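Leucine aminopeptidase (Parabacteroides distasonis, PDB 3TC8) binds zinc and is probably an exopeptidase of the M28 family, with aminopeptidase or glutaminyl-peptide cyclotransferase activity. Local coordinates at residues A74-L80 with Y161-V167; S105-S109 with R119-G124; I197-M201 with T248-Q252; S215-A219 with P261-I265. All blocks are in the same frame, centred on the assembly; numbering follows the deposited sequence.

Contact 1 (A74-L80 with Y161-V167)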
loop_
_atom_site.group_PDB
_atom_site.type_symbol
_atom_site.label_atom_id
_atom_site.label_comp_id
_atom_site.label_asym_id
_atom_site.label_seq_id
_atom_site.Cartn_x
_atom_site.Cartn_y
_atom_site.Cartn_z
ATOM N N ALA A 74 -15.453 -5.511 11.611
ATOM C CA ALA A 74 -14.911 -4.248 12.057
ATOM C C ALA A 74 -15.082 -4.061 13.552
ATOM O O ALA A 74 -15.831 -4.810 14.224
ATOM C CB ALA A 74 -15.585 -3.082 11.319
ATOM N N TYR A 75 -14.413 -3.040 14.071
ATOM C CA TYR A 75 -14.422 -2.741 15.510
ATOM C C TYR A 75 -15.824 -2.567 16.088
ATOM O O TYR A 75 -16.023 -2.820 17.274
ATOM C CB TYR A 75 -13.593 -1.462 15.791
ATOM C CG TYR A 75 -14.311 -0.219 15.350
ATOM C CD1 TYR A 75 -14.306 0.211 14.004
ATOM C CD2 TYR A 75 -15.072 0.499 16.254
ATOM C CE1 TYR A 75 -15.055 1.280 13.608
ATOM C CE2 TYR A 75 -15.822 1.577 15.845
ATOM C CZ TYR A 75 -15.829 1.961 14.523
ATOM O OH TYR A 75 -16.601 3.036 14.140
ATOM N N ASP A 76 -16.775 -2.106 15.268
ATOM C CA ASP A 76 -18.164 -1.812 15.699
ATOM C C ASP A 76 -19.077 -2.981 15.411
ATOM O O ASP A 76 -20.292 -2.863 15.564
ATOM C CB ASP A 76 -18.700 -0.533 15.034
ATOM C CG ASP A 76 -18.851 -0.625 13.542
ATOM O OD1 ASP A 76 -18.452 -1.656 12.945
ATOM O OD2 ASP A 76 -19.455 0.331 12.971
ATOM N N GLY A 77 -18.534 -4.116 14.988
ATOM C CA GLY A 77 -19.345 -5.283 14.641
ATOM C C GLY A 77 -19.783 -5.332 13.188
ATOM O O GLY A 77 -20.363 -6.350 12.801
ATOM N N THR A 78 -19.558 -4.304 12.382
ATOM C CA THR A 78 -19.996 -4.334 10.972
ATOM C C THR A 78 -19.282 -5.508 10.279
ATOM O O THR A 78 -18.058 -5.659 10.390
ATOM C CB THR A 78 -19.636 -3.012 10.230
ATOM O OG1 THR A 78 -20.184 -1.920 10.963
ATOM C CG2 THR A 78 -20.208 -2.970 8.792
ATOM N N LYS A 79 -20.040 -6.282 9.528
ATOM C CA LYS A 79 -19.508 -7.329 8.720
ATOM C C LYS A 79 -19.104 -6.692 7.387
ATOM O O LYS A 79 -19.947 -6.139 6.650
ATOM C CB LYS A 79 -20.567 -8.405 8.550
ATOM C CG LYS A 79 -20.946 -9.100 9.888
ATOM C CD LYS A 79 -19.805 -9.833 10.511
ATOM C CE LYS A 79 -20.180 -10.373 11.881
ATOM N NZ LYS A 79 -19.050 -11.131 12.479
ATOM N N LEU A 80 -17.835 -6.787 7.062
ATOM C CA LEU A 80 -17.258 -6.209 5.848
ATOM C C LEU A 80 -17.069 -7.275 4.806
ATOM O O LEU A 80 -16.422 -8.304 5.054
ATOM C CB LEU A 80 -15.906 -5.574 6.162
ATOM C CG LEU A 80 -15.885 -4.532 7.268
ATOM C CD1 LEU A 80 -14.454 -3.988 7.458
ATOM C CD2 LEU A 80 -16.908 -3.411 7.027
ATOM N N TYR A 161 -10.280 0.798 8.438
ATOM C CA TYR A 161 -11.599 0.775 9.092
ATOM C C TYR A 161 -11.425 0.586 10.609
ATOM O O TYR A 161 -12.334 0.122 11.288
ATOM C CB TYR A 161 -12.481 -0.328 8.461
ATOM C CG TYR A 161 -13.968 -0.042 8.334
ATOM C CD1 TYR A 161 -14.817 0.085 9.450
ATOM C CD2 TYR A 161 -14.565 0.019 7.082
ATOM C CE1 TYR A 161 -16.165 0.272 9.266
ATOM C CE2 TYR A 161 -15.928 0.166 6.908
ATOM C CZ TYR A 161 -16.717 0.293 8.032
ATOM O OH TYR A 161 -18.086 0.440 7.848
ATOM N N GLY A 162 -10.292 0.989 11.153
ATOM C CA GLY A 162 -10.038 0.871 12.577
ATOM C C GLY A 162 -10.778 1.909 13.384
ATOM O O GLY A 162 -11.352 2.872 12.859
ATOM N N THR A 163 -10.781 1.702 14.692
ATOM C CA THR A 163 -11.520 2.539 15.635
ATOM C C THR A 163 -11.234 4.010 15.373
ATOM O O THR A 163 -10.066 4.429 15.399
ATOM C CB THR A 163 -11.110 2.213 17.078
ATOM O OG1 THR A 163 -11.289 0.807 17.290
ATOM C CG2 THR A 163 -11.936 3.028 18.076
ATOM N N PRO A 164 -12.280 4.845 15.213
ATOM C CA PRO A 164 -12.030 6.269 14.990
ATOM C C PRO A 164 -11.844 7.047 16.292
ATOM O O PRO A 164 -12.214 6.597 17.388
ATOM C CB PRO A 164 -13.280 6.719 14.249
ATOM C CG PRO A 164 -14.329 5.814 14.738
ATOM C CD PRO A 164 -13.682 4.491 14.970
ATOM N N GLU A 165 -11.340 8.254 16.145
ATOM C CA GLU A 165 -11.037 9.103 17.281
ATOM C C GLU A 165 -12.238 9.374 18.161
ATOM O O GLU A 165 -12.082 9.557 19.353
ATOM C CB GLU A 165 -10.461 10.431 16.812
ATOM C CG GLU A 165 -9.115 10.306 16.116
ATOM C CD GLU A 165 -8.021 9.801 17.046
ATOM O OE1 GLU A 165 -7.600 10.584 17.877
ATOM O OE2 GLU A 165 -7.617 8.619 16.941
ATOM N N PHE A 166 -13.444 9.374 17.577
ATOM C CA PHE A 166 -14.655 9.710 18.328
ATOM C C PHE A 166 -15.284 8.516 19.014
ATOM O O PHE A 166 -16.321 8.686 19.674
ATOM C CB PHE A 166 -15.657 10.436 17.383
ATOM C CG PHE A 166 -16.009 9.669 16.134
ATOM C CD1 PHE A 166 -16.930 8.655 16.143
ATOM C CD2 PHE A 166 -15.440 10.002 14.924
ATOM C CE1 PHE A 166 -17.261 7.970 14.998
ATOM C CE2 PHE A 166 -15.760 9.322 13.754
ATOM C CZ PHE A 166 -16.676 8.296 13.776
ATOM N N VAL A 167 -14.694 7.330 18.912
ATOM C CA VAL A 167 -15.164 6.154 19.636
ATOM C C VAL A 167 -14.225 5.871 20.790
ATOM O O VAL A 167 -13.027 5.744 20.619
ATOM C CB VAL A 167 -15.238 4.930 18.678
ATOM C CG1 VAL A 167 -15.382 3.592 19.409
ATOM C CG2 VAL A 167 -16.394 5.106 17.669
HETATM O O HOH W 1 -12.142 -2.346 12.460
HETATM O O HOH W 2 -19.656 0.741 10.017
#
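Two tyrosines, one from each segment, account for most of the 363 Å² buried here: Tyr-75 loses 121 Å² and Tyr-161 105 Å². The Tyr-75 ring lies against the backbone of 161-163 and the side chains of Pro-164 and Val-167. CA of Thr-163 sits 4.0 Å from its centroid and 13° off the ring normal, a CH-pi contact, while Tyr-75 CD1 meets Tyr-161 O at the ring edge (3.4 Å) and Tyr-75 CZ packs on Pro-164 CD at 3.3 Å. The Tyr-161 ring, in turn, receives Leu-80 CD2 over one face, 4.0 Å from the centroid, and its CD1 touches Ala-74 CB at 3.8 Å. No direct hydrogen bond joins the segments; water 1 bridges Tyr-75 N (2.9 Å) and Tyr-161 O (2.7 Å), and water 2 links Thr-78 OG1 (2.9 Å) to Tyr-161 OH (2.7 Å). The type I turn 74-77 thus places the hairpin connection between antiparallel strands 64-73 and 79-89 against the loop between strand 150-156 and helix 177-184, directly following the zinc ligand Asp-160.

Contact 2 (S105-S109 with R119-G124). With EDO (1,2-ethanediol), chain E.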
loop_
_atom_site.group_PDB
_atom_site.type_symbol
_atom_site.label_atom_id
_atom_site.label_comp_id
_atom_site.label_asym_id
_atom_site.label_seq_id
_atom_site.Cartn_x
_atom_site.Cartn_y
_atom_site.Cartn_z
ATOM N N SER A 105 -10.709 2.696 1.242
ATOM C CA SER A 105 -10.724 4.058 1.769
ATOM C C SER A 105 -11.424 4.076 3.117
ATOM O O SER A 105 -12.439 3.426 3.335
ATOM C CB SER A 105 -11.569 4.966 0.814
ATOM O OG SER A 105 -11.111 4.924 -0.508
ATOM N N ARG A 106 -10.908 4.890 4.023
ATOM C CA ARG A 106 -11.492 5.025 5.347
ATOM C C ARG A 106 -12.910 5.600 5.257
ATOM O O ARG A 106 -13.120 6.606 4.592
ATOM C CB ARG A 106 -10.586 5.904 6.201
ATOM C CG ARG A 106 -11.028 6.070 7.660
ATOM C CD ARG A 106 -9.837 6.226 8.565
ATOM N NE ARG A 106 -10.170 6.453 9.973
ATOM C CZ ARG A 106 -10.486 5.477 10.804
ATOM N NH1 ARG A 106 -10.675 4.252 10.386
ATOM N NH2 ARG A 106 -10.740 5.730 12.086
ATOM N N PRO A 107 -13.826 5.085 6.067
ATOM C CA PRO A 107 -15.211 5.599 6.065
ATOM C C PRO A 107 -15.434 6.873 6.882
ATOM O O PRO A 107 -16.548 7.363 6.936
ATOM C CB PRO A 107 -16.008 4.445 6.629
ATOM C CG PRO A 107 -15.052 3.742 7.539
ATOM C CD PRO A 107 -13.765 3.781 6.765
ATOM N N TYR A 108 -14.378 7.331 7.508
ATOM C CA TYR A 108 -14.383 8.459 8.411
ATOM C C TYR A 108 -13.287 9.441 8.027
ATOM O O TYR A 108 -12.315 9.079 7.369
ATOM C CB TYR A 108 -14.129 8.025 9.866
ATOM C CG TYR A 108 -14.897 6.826 10.328
ATOM C CD1 TYR A 108 -16.279 6.772 10.266
ATOM C CD2 TYR A 108 -14.235 5.698 10.775
ATOM C CE1 TYR A 108 -16.965 5.655 10.691
ATOM C CE2 TYR A 108 -14.914 4.539 11.187
ATOM C CZ TYR A 108 -16.276 4.539 11.119
ATOM O OH TYR A 108 -16.944 3.422 11.560
ATOM N N SER A 109 -13.463 10.678 8.421
ATOM C CA SER A 109 -12.430 11.721 8.344
ATOM C C SER A 109 -12.177 12.234 9.757
ATOM O O SER A 109 -12.426 13.383 10.080
ATOM C CB SER A 109 -12.841 12.824 7.392
ATOM O OG SER A 109 -13.134 12.297 6.114
ATOM N N ARG A 119 -17.523 11.903 10.281
ATOM C CA ARG A 119 -18.191 10.679 9.939
ATOM C C ARG A 119 -18.386 10.519 8.428
ATOM O O ARG A 119 -19.173 9.660 8.004
ATOM C CB ARG A 119 -19.520 10.586 10.705
ATOM C CG ARG A 119 -19.274 10.369 12.170
ATOM C CD ARG A 119 -20.504 10.642 13.035
ATOM N NE ARG A 119 -20.212 10.552 14.478
ATOM C CZ ARG A 119 -19.544 11.465 15.185
ATOM N NH1 ARG A 119 -19.162 12.614 14.669
ATOM N NH2 ARG A 119 -19.268 11.231 16.483
ATOM N N THR A 120 -17.624 11.285 7.640
ATOM C CA THR A 120 -17.713 11.262 6.178
ATOM C C THR A 120 -16.535 10.517 5.566
ATOM O O THR A 120 -15.393 10.772 5.930
ATOM C CB THR A 120 -17.708 12.687 5.648
ATOM O OG1 THR A 120 -18.821 13.390 6.212
ATOM C CG2 THR A 120 -17.846 12.743 4.129
ATOM N N PRO A 121 -16.768 9.567 4.667
ATOM C CA PRO A 121 -15.652 8.892 3.993
ATOM C C PRO A 121 -14.766 9.840 3.250
ATOM O O PRO A 121 -15.186 10.885 2.733
ATOM C CB PRO A 121 -16.347 7.953 2.994
ATOM C CG PRO A 121 -17.680 7.666 3.654
ATOM C CD PRO A 121 -18.070 9.010 4.249
ATOM N N LEU A 122 -13.488 9.507 3.216
ATOM C CA LEU A 122 -12.511 10.315 2.479
ATOM C C LEU A 122 -12.165 9.647 1.150
ATOM O O LEU A 122 -12.364 8.459 0.937
ATOM C CB LEU A 122 -11.323 10.634 3.354
ATOM C CG LEU A 122 -10.620 9.496 4.127
ATOM C CD1 LEU A 122 -9.753 8.612 3.190
ATOM C CD2 LEU A 122 -9.805 10.040 5.277
ATOM N N ASP A 123 -11.634 10.454 0.235
ATOM C CA ASP A 123 -11.288 9.964 -1.097
ATOM C C ASP A 123 -10.149 8.971 -1.030
ATOM O O ASP A 123 -10.024 8.110 -1.889
ATOM C CB ASP A 123 -10.907 11.103 -2.012
ATOM C CG ASP A 123 -12.100 11.809 -2.637
ATOM O OD1 ASP A 123 -13.230 11.277 -2.628
ATOM O OD2 ASP A 123 -11.846 12.916 -3.221
ATOM N N GLY A 124 -9.273 9.112 -0.062
ATOM C CA GLY A 124 -8.169 8.221 0.103
ATOM C C GLY A 124 -7.249 8.196 -1.095
ATOM O O GLY A 124 -6.716 7.150 -1.484
HETATM C C1 EDO E . -17.670 14.550 18.407
HETATM O O1 EDO E . -18.457 13.347 18.369
HETATM C C2 EDO E . -17.489 15.131 17.008
HETATM O O2 EDO E . -17.169 14.090 16.082
#
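Two direct hydrogen bonds fix the register of these irregular segments. Ser-109 OG donates to Thr-120 O at 2.7 Å, and Leu-122 N donates to Arg-106 O at 3.2 Å with an N-H...acceptor angle of 162°. Pro-121 CA adds a CA-H...O contact to the same Arg-106 O (3.5 Å, 130° at the hydrogen). Between them the two segments come very close, with the CA atoms of Pro-107 and Pro-121 3.9 Å apart, yet Pro-107 O and Pro-121 N, 3.2 Å apart, cannot bond because the proline nitrogen carries no hydrogen.

Packing spreads outward from this backbone core. Leu-122, which buries 76 Å², brings CD2 to 3.4 Å from Tyr-108 O and CD1 to 4.1 Å from Arg-106 CB, while Ser-105 CB rests 3.6 Å from Leu-122 O. At the outer end Tyr-108 CD1 approaches Arg-119 CA at 4.4 Å, and the Arg-119 guanidinium holds an ethanediol, probably from the crystallisation liquor, through NH1 to O2 and NH2 to O1, both 2.9 Å.

Arg-106 directs its guanidinium away from 119-124, forming a salt bridge with Asp-110 and hydrogen bonds to the carbonyls of Asp-160 and Gly-162. The arrangement is a loop folded back on itself between strand 96-102 and helix 125-144, beside the zinc site of an M28 peptidase, where Asp-127, Asp-160 and His-281 bind the metal.

Contact 3 (I197-M201 with T248-Q252)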
loop_
_atom_site.group_PDB
_atom_site.type_symbol
_atom_site.label_atom_id
_atom_site.label_comp_id
_atom_site.label_asym_id
_atom_site.label_seq_id
_atom_site.Cartn_x
_atom_site.Cartn_y
_atom_site.Cartn_z
ATOM N N ILE A 197 7.703 -5.462 0.350
ATOM C CA ILE A 197 7.716 -4.008 0.362
ATOM C C ILE A 197 6.270 -3.520 0.306
ATOM O O ILE A 197 5.545 -3.824 -0.650
ATOM C CB ILE A 197 8.495 -3.370 -0.796
ATOM C CG1 ILE A 197 9.969 -3.849 -0.785
ATOM C CG2 ILE A 197 8.408 -1.862 -0.723
ATOM C CD1 ILE A 197 10.718 -3.392 -2.047
ATOM N N LEU A 198 5.848 -2.798 1.339
ATOM C CA LEU A 198 4.578 -2.098 1.414
ATOM C C LEU A 198 4.770 -0.656 0.969
ATOM O O LEU A 198 5.676 0.010 1.432
ATOM C CB LEU A 198 4.089 -2.136 2.861
ATOM C CG LEU A 198 2.882 -1.266 3.223
ATOM C CD1 LEU A 198 1.641 -1.622 2.411
ATOM C CD2 LEU A 198 2.581 -1.387 4.696
ATOM N N LEU A 199 3.876 -0.171 0.119
ATOM C CA LEU A 199 3.797 1.225 -0.244
ATOM C C LEU A 199 2.521 1.773 0.395
ATOM O O LEU A 199 1.424 1.262 0.115
ATOM C CB LEU A 199 3.714 1.416 -1.750
ATOM C CG LEU A 199 4.839 0.780 -2.598
ATOM C CD1 LEU A 199 4.649 1.123 -4.064
ATOM C CD2 LEU A 199 6.181 1.187 -2.055
ATOM N N ASP A 200 2.641 2.831 1.151
ATOM C CA ASP A 200 1.484 3.473 1.782
ATOM C C ASP A 200 1.717 4.978 1.803
ATOM O O ASP A 200 2.736 5.394 2.327
ATOM C CB ASP A 200 1.301 2.902 3.196
ATOM C CG ASP A 200 0.020 3.304 3.880
ATOM O OD1 ASP A 200 -0.865 3.918 3.263
ATOM O OD2 ASP A 200 -0.176 2.956 5.098
HETATM N N MSE A 201 0.831 5.768 1.220
HETATM C CA MSE A 201 1.039 7.225 1.193
HETATM C C MSE A 201 2.375 7.614 0.557
HETATM O O MSE A 201 3.234 8.238 1.186
HETATM C CB MSE A 201 0.843 7.868 2.602
HETATM C CG MSE A 201 -0.588 7.688 3.122
HETATM SE SE MSE A 201 -0.974 8.566 4.723
HETATM C CE MSE A 201 -1.445 10.119 4.042
ATOM N N THR A 248 2.071 1.525 12.739
ATOM C CA THR A 248 1.177 0.381 12.577
ATOM C C THR A 248 0.713 0.350 11.132
ATOM O O THR A 248 0.172 1.318 10.627
ATOM C CB THR A 248 -0.052 0.526 13.492
ATOM O OG1 THR A 248 0.372 0.596 14.848
ATOM C CG2 THR A 248 -1.031 -0.616 13.258
ATOM N N ASP A 249 0.975 -0.749 10.452
ATOM C CA ASP A 249 0.596 -0.864 9.054
ATOM C C ASP A 249 0.610 -2.312 8.629
ATOM O O ASP A 249 0.964 -3.218 9.409
ATOM C CB ASP A 249 1.528 -0.003 8.195
ATOM C CG ASP A 249 0.859 0.650 7.008
ATOM O OD1 ASP A 249 -0.256 0.235 6.629
ATOM O OD2 ASP A 249 1.481 1.618 6.427
ATOM N N ASP A 250 0.189 -2.593 7.396
ATOM C CA ASP A 250 -0.019 -3.948 6.979
ATOM C C ASP A 250 1.220 -4.821 7.098
ATOM O O ASP A 250 1.118 -6.022 7.289
ATOM C CB ASP A 250 -0.516 -3.970 5.506
ATOM C CG ASP A 250 -1.949 -3.419 5.286
ATOM O OD1 ASP A 250 -2.861 -3.988 5.862
ATOM O OD2 ASP A 250 -2.118 -2.464 4.515
ATOM N N HIS A 251 2.400 -4.212 6.928
ATOM C CA HIS A 251 3.641 -5.005 6.971
ATOM C C HIS A 251 3.863 -5.716 8.301
ATOM O O HIS A 251 4.416 -6.825 8.310
ATOM C CB HIS A 251 4.850 -4.127 6.613
ATOM C CG HIS A 251 5.182 -3.059 7.593
ATOM N ND1 HIS A 251 4.225 -2.194 8.081
ATOM C CD2 HIS A 251 6.367 -2.725 8.164
ATOM C CE1 HIS A 251 4.813 -1.371 8.929
ATOM N NE2 HIS A 251 6.115 -1.665 8.988
ATOM N N GLN A 252 3.361 -5.154 9.404
ATOM C CA GLN A 252 3.567 -5.840 10.695
ATOM C C GLN A 252 2.876 -7.198 10.736
ATOM O O GLN A 252 3.353 -8.118 11.372
ATOM C CB GLN A 252 3.160 -5.000 11.875
ATOM C CG GLN A 252 1.734 -4.925 12.134
ATOM C CD GLN A 252 1.450 -3.905 13.229
ATOM O OE1 GLN A 252 1.886 -2.765 13.115
ATOM N NE2 GLN A 252 0.642 -4.288 14.229
#
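Segment 197-201, on strand 195-200, runs past the start of helix 250-258, the CA atoms of Leu-198 and His-251 lying 6.3 Å apart and those of Asp-200 and Asp-249 8.5 Å. Phi/psi of -163/175 keeps Asp-249 extended before the helical turn, where Gln-252 N bonds to Asp-249 O (3.1 Å) and Asp-250 N to Asp-249 OD1 (3.0 Å). Leu-198 and Asp-200, two positions apart, both point their CA-to-CB bonds toward this turn. Leu-198 buries 78 Å²; its CD2 lies 3.5 Å from Asp-249 CG, 3.6 Å from His-251 N and 4.1 Å from Asp-250 CB, so a methyl fills the space beside the first turn. Next to it, Asp-200 OD2 and Asp-249 OD2 are only 2.5 Å apart, a separation implying that one acid is probably protonated. Beyond the segments, Asp-250 bonds to Thr-179 and His-251 to Glu-212. This carboxylate cluster, which also takes in Asp-264, borders the zinc site of the M28-family fold: the Asp-200 side chain neighbours the ligand Asp-127, about 6 Å from the zinc ion.

Contact 4 (S215-A219 with P261-I265)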
loop_
_atom_site.group_PDB
_atom_site.type_symbol
_atom_site.label_atom_id
_atom_site.label_comp_id
_atom_site.label_asym_id
_atom_site.label_seq_id
_atom_site.Cartn_x
_atom_site.Cartn_y
_atom_site.Cartn_z
ATOM N N SER A 215 10.108 -1.958 10.249
ATOM C CA SER A 215 10.824 -2.348 9.049
ATOM C C SER A 215 12.284 -2.606 9.356
ATOM O O SER A 215 12.873 -3.582 8.885
ATOM C CB SER A 215 10.690 -1.199 8.024
ATOM O OG SER A 215 9.359 -0.938 7.651
ATOM N N LEU A 216 12.911 -1.683 10.087
ATOM C CA LEU A 216 14.302 -1.872 10.489
ATOM C C LEU A 216 14.495 -3.081 11.399
ATOM O O LEU A 216 15.425 -3.857 11.243
ATOM C CB LEU A 216 14.795 -0.617 11.191
ATOM C CG LEU A 216 15.147 0.601 10.360
ATOM C CD1 LEU A 216 15.267 1.829 11.242
ATOM C CD2 LEU A 216 16.351 0.336 9.488
ATOM N N ARG A 217 13.607 -3.226 12.384
ATOM C CA ARG A 217 13.761 -4.333 13.306
ATOM C C ARG A 217 13.649 -5.685 12.623
ATOM O O ARG A 217 14.408 -6.612 12.936
ATOM C CB ARG A 217 12.781 -4.210 14.462
ATOM C CG ARG A 217 13.142 -5.038 15.710
ATOM C CD ARG A 217 14.337 -4.461 16.482
ATOM N NE ARG A 217 14.447 -5.038 17.807
ATOM C CZ ARG A 217 15.023 -6.199 18.121
ATOM N NH1 ARG A 217 15.663 -6.905 17.211
ATOM N NH2 ARG A 217 14.934 -6.646 19.379
ATOM N N ALA A 218 12.706 -5.815 11.692
ATOM C CA ALA A 218 12.464 -7.072 10.996
ATOM C C ALA A 218 13.320 -7.278 9.761
ATOM O O ALA A 218 13.473 -8.408 9.341
ATOM C CB ALA A 218 10.996 -7.175 10.546
ATOM N N ALA A 219 13.781 -6.202 9.139
ATOM C CA ALA A 219 14.209 -6.250 7.732
ATOM C C ALA A 219 15.175 -5.140 7.426
ATOM O O ALA A 219 15.166 -4.545 6.349
ATOM C CB ALA A 219 13.006 -6.204 6.823
ATOM N N PRO A 261 10.186 -11.004 6.043
ATOM C CA PRO A 261 10.756 -9.702 6.401
ATOM C C PRO A 261 10.230 -8.626 5.444
ATOM O O PRO A 261 10.443 -8.748 4.247
ATOM C CB PRO A 261 12.278 -9.901 6.266
ATOM C CG PRO A 261 12.460 -11.410 6.379
ATOM C CD PRO A 261 11.234 -11.987 5.704
ATOM N N SER A 262 9.610 -7.590 5.999
ATOM C CA SER A 262 8.887 -6.610 5.174
ATOM C C SER A 262 9.135 -5.217 5.678
ATOM O O SER A 262 9.316 -4.982 6.889
ATOM C CB SER A 262 7.402 -6.916 5.142
ATOM O OG SER A 262 7.111 -8.184 4.644
ATOM N N ILE A 263 9.130 -4.273 4.748
ATOM C CA ILE A 263 9.318 -2.878 5.049
ATOM C C ILE A 263 8.118 -2.056 4.579
ATOM O O ILE A 263 7.334 -2.486 3.713
ATOM C CB ILE A 263 10.611 -2.348 4.402
ATOM C CG1 ILE A 263 10.492 -2.148 2.885
ATOM C CG2 ILE A 263 11.812 -3.251 4.771
ATOM C CD1 ILE A 263 11.633 -1.318 2.293
ATOM N N ASP A 264 8.035 -0.843 5.132
ATOM C CA ASP A 264 7.009 0.134 4.777
ATOM C C ASP A 264 7.648 1.378 4.248
ATOM O O ASP A 264 8.472 1.976 4.963
ATOM C CB ASP A 264 6.157 0.446 6.018
ATOM C CG ASP A 264 4.863 1.148 5.735
ATOM O OD1 ASP A 264 4.515 1.482 4.592
ATOM O OD2 ASP A 264 4.122 1.378 6.779
ATOM N N ILE A 265 7.309 1.752 3.013
ATOM C CA ILE A 265 7.687 3.017 2.409
ATOM C C ILE A 265 6.457 3.897 2.556
ATOM O O ILE A 265 5.427 3.652 1.914
ATOM C CB ILE A 265 8.081 2.848 0.920
ATOM C CG1 ILE A 265 9.210 1.819 0.751
ATOM C CG2 ILE A 265 8.441 4.201 0.316
ATOM C CD1 ILE A 265 9.626 1.549 -0.648
#
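This is a buried helix-on-strand contact at the border of the sheet, where the first part of helix 213-233 packs along strand 262-266, the outermost strand on that side. The short axes approach to 7.2 Å and their N-to-C directions differ by 155°, so the two elements run roughly antiparallel; accordingly Ser-215 lies nearest Ile-263 (CA to CA 4.3 Å) and Ala-219 nearest Pro-261 (5.1 Å). Small residues permit this closeness. Ser-215, with 60 Å² buried, accepts a hydrogen bond at OG from Asp-264 N (2.8 Å, N-H...acceptor angle 145°), and the same OG is also bonded to Glu-212. This satisfies a backbone NH on the strand's open edge. One turn further on, Ala-219 CB makes three contacts of 3.8 Å each, with Pro-261 CB, Ser-262 N and Ile-263 CG2, while Ala-218 O touches Pro-261 CB at 3.6 Å. Farther along the same helix, Ile-222, Val-223 and Val-226 continue the packing against Ile-263. Helix 250-258 also borders the contact, its His-251 touching Ser-215 and Asp-264 and its Val-254 meeting Ser-262, while strand 195-200 pairs with the other edge of 262-266 through backbone bonds such as those of Ile-263 with Leu-198.

How the contacts relate
Contacts 3 and 4 are buried and hold neighbouring sheet strands, 195-200 and 262-266; they touch through the Leu-198 N to Ile-263 O hydrogen bond (2.8 Å) and the close carboxylates Asp-249 OD2 and Asp-264 OD2 (2.7 Å). Contacts 1 and 2 are only partly buried and lie farther from the chain's centre, contact 2 nested in the loop closed by contact 1. They meet where Tyr-75 OH and Tyr-108 OH, 2.6 Å apart, bond, and where Arg-106 NH1 reaches Gly-162 O (2.9 Å). Chemistry follows place: aromatic packing and bridging waters in contact 1, hydrogen bonds to backbone carbonyls from a backbone NH and a serine hydroxyl in contact 2, clustered acids in contact 3, small-residue helix packing in contact 4.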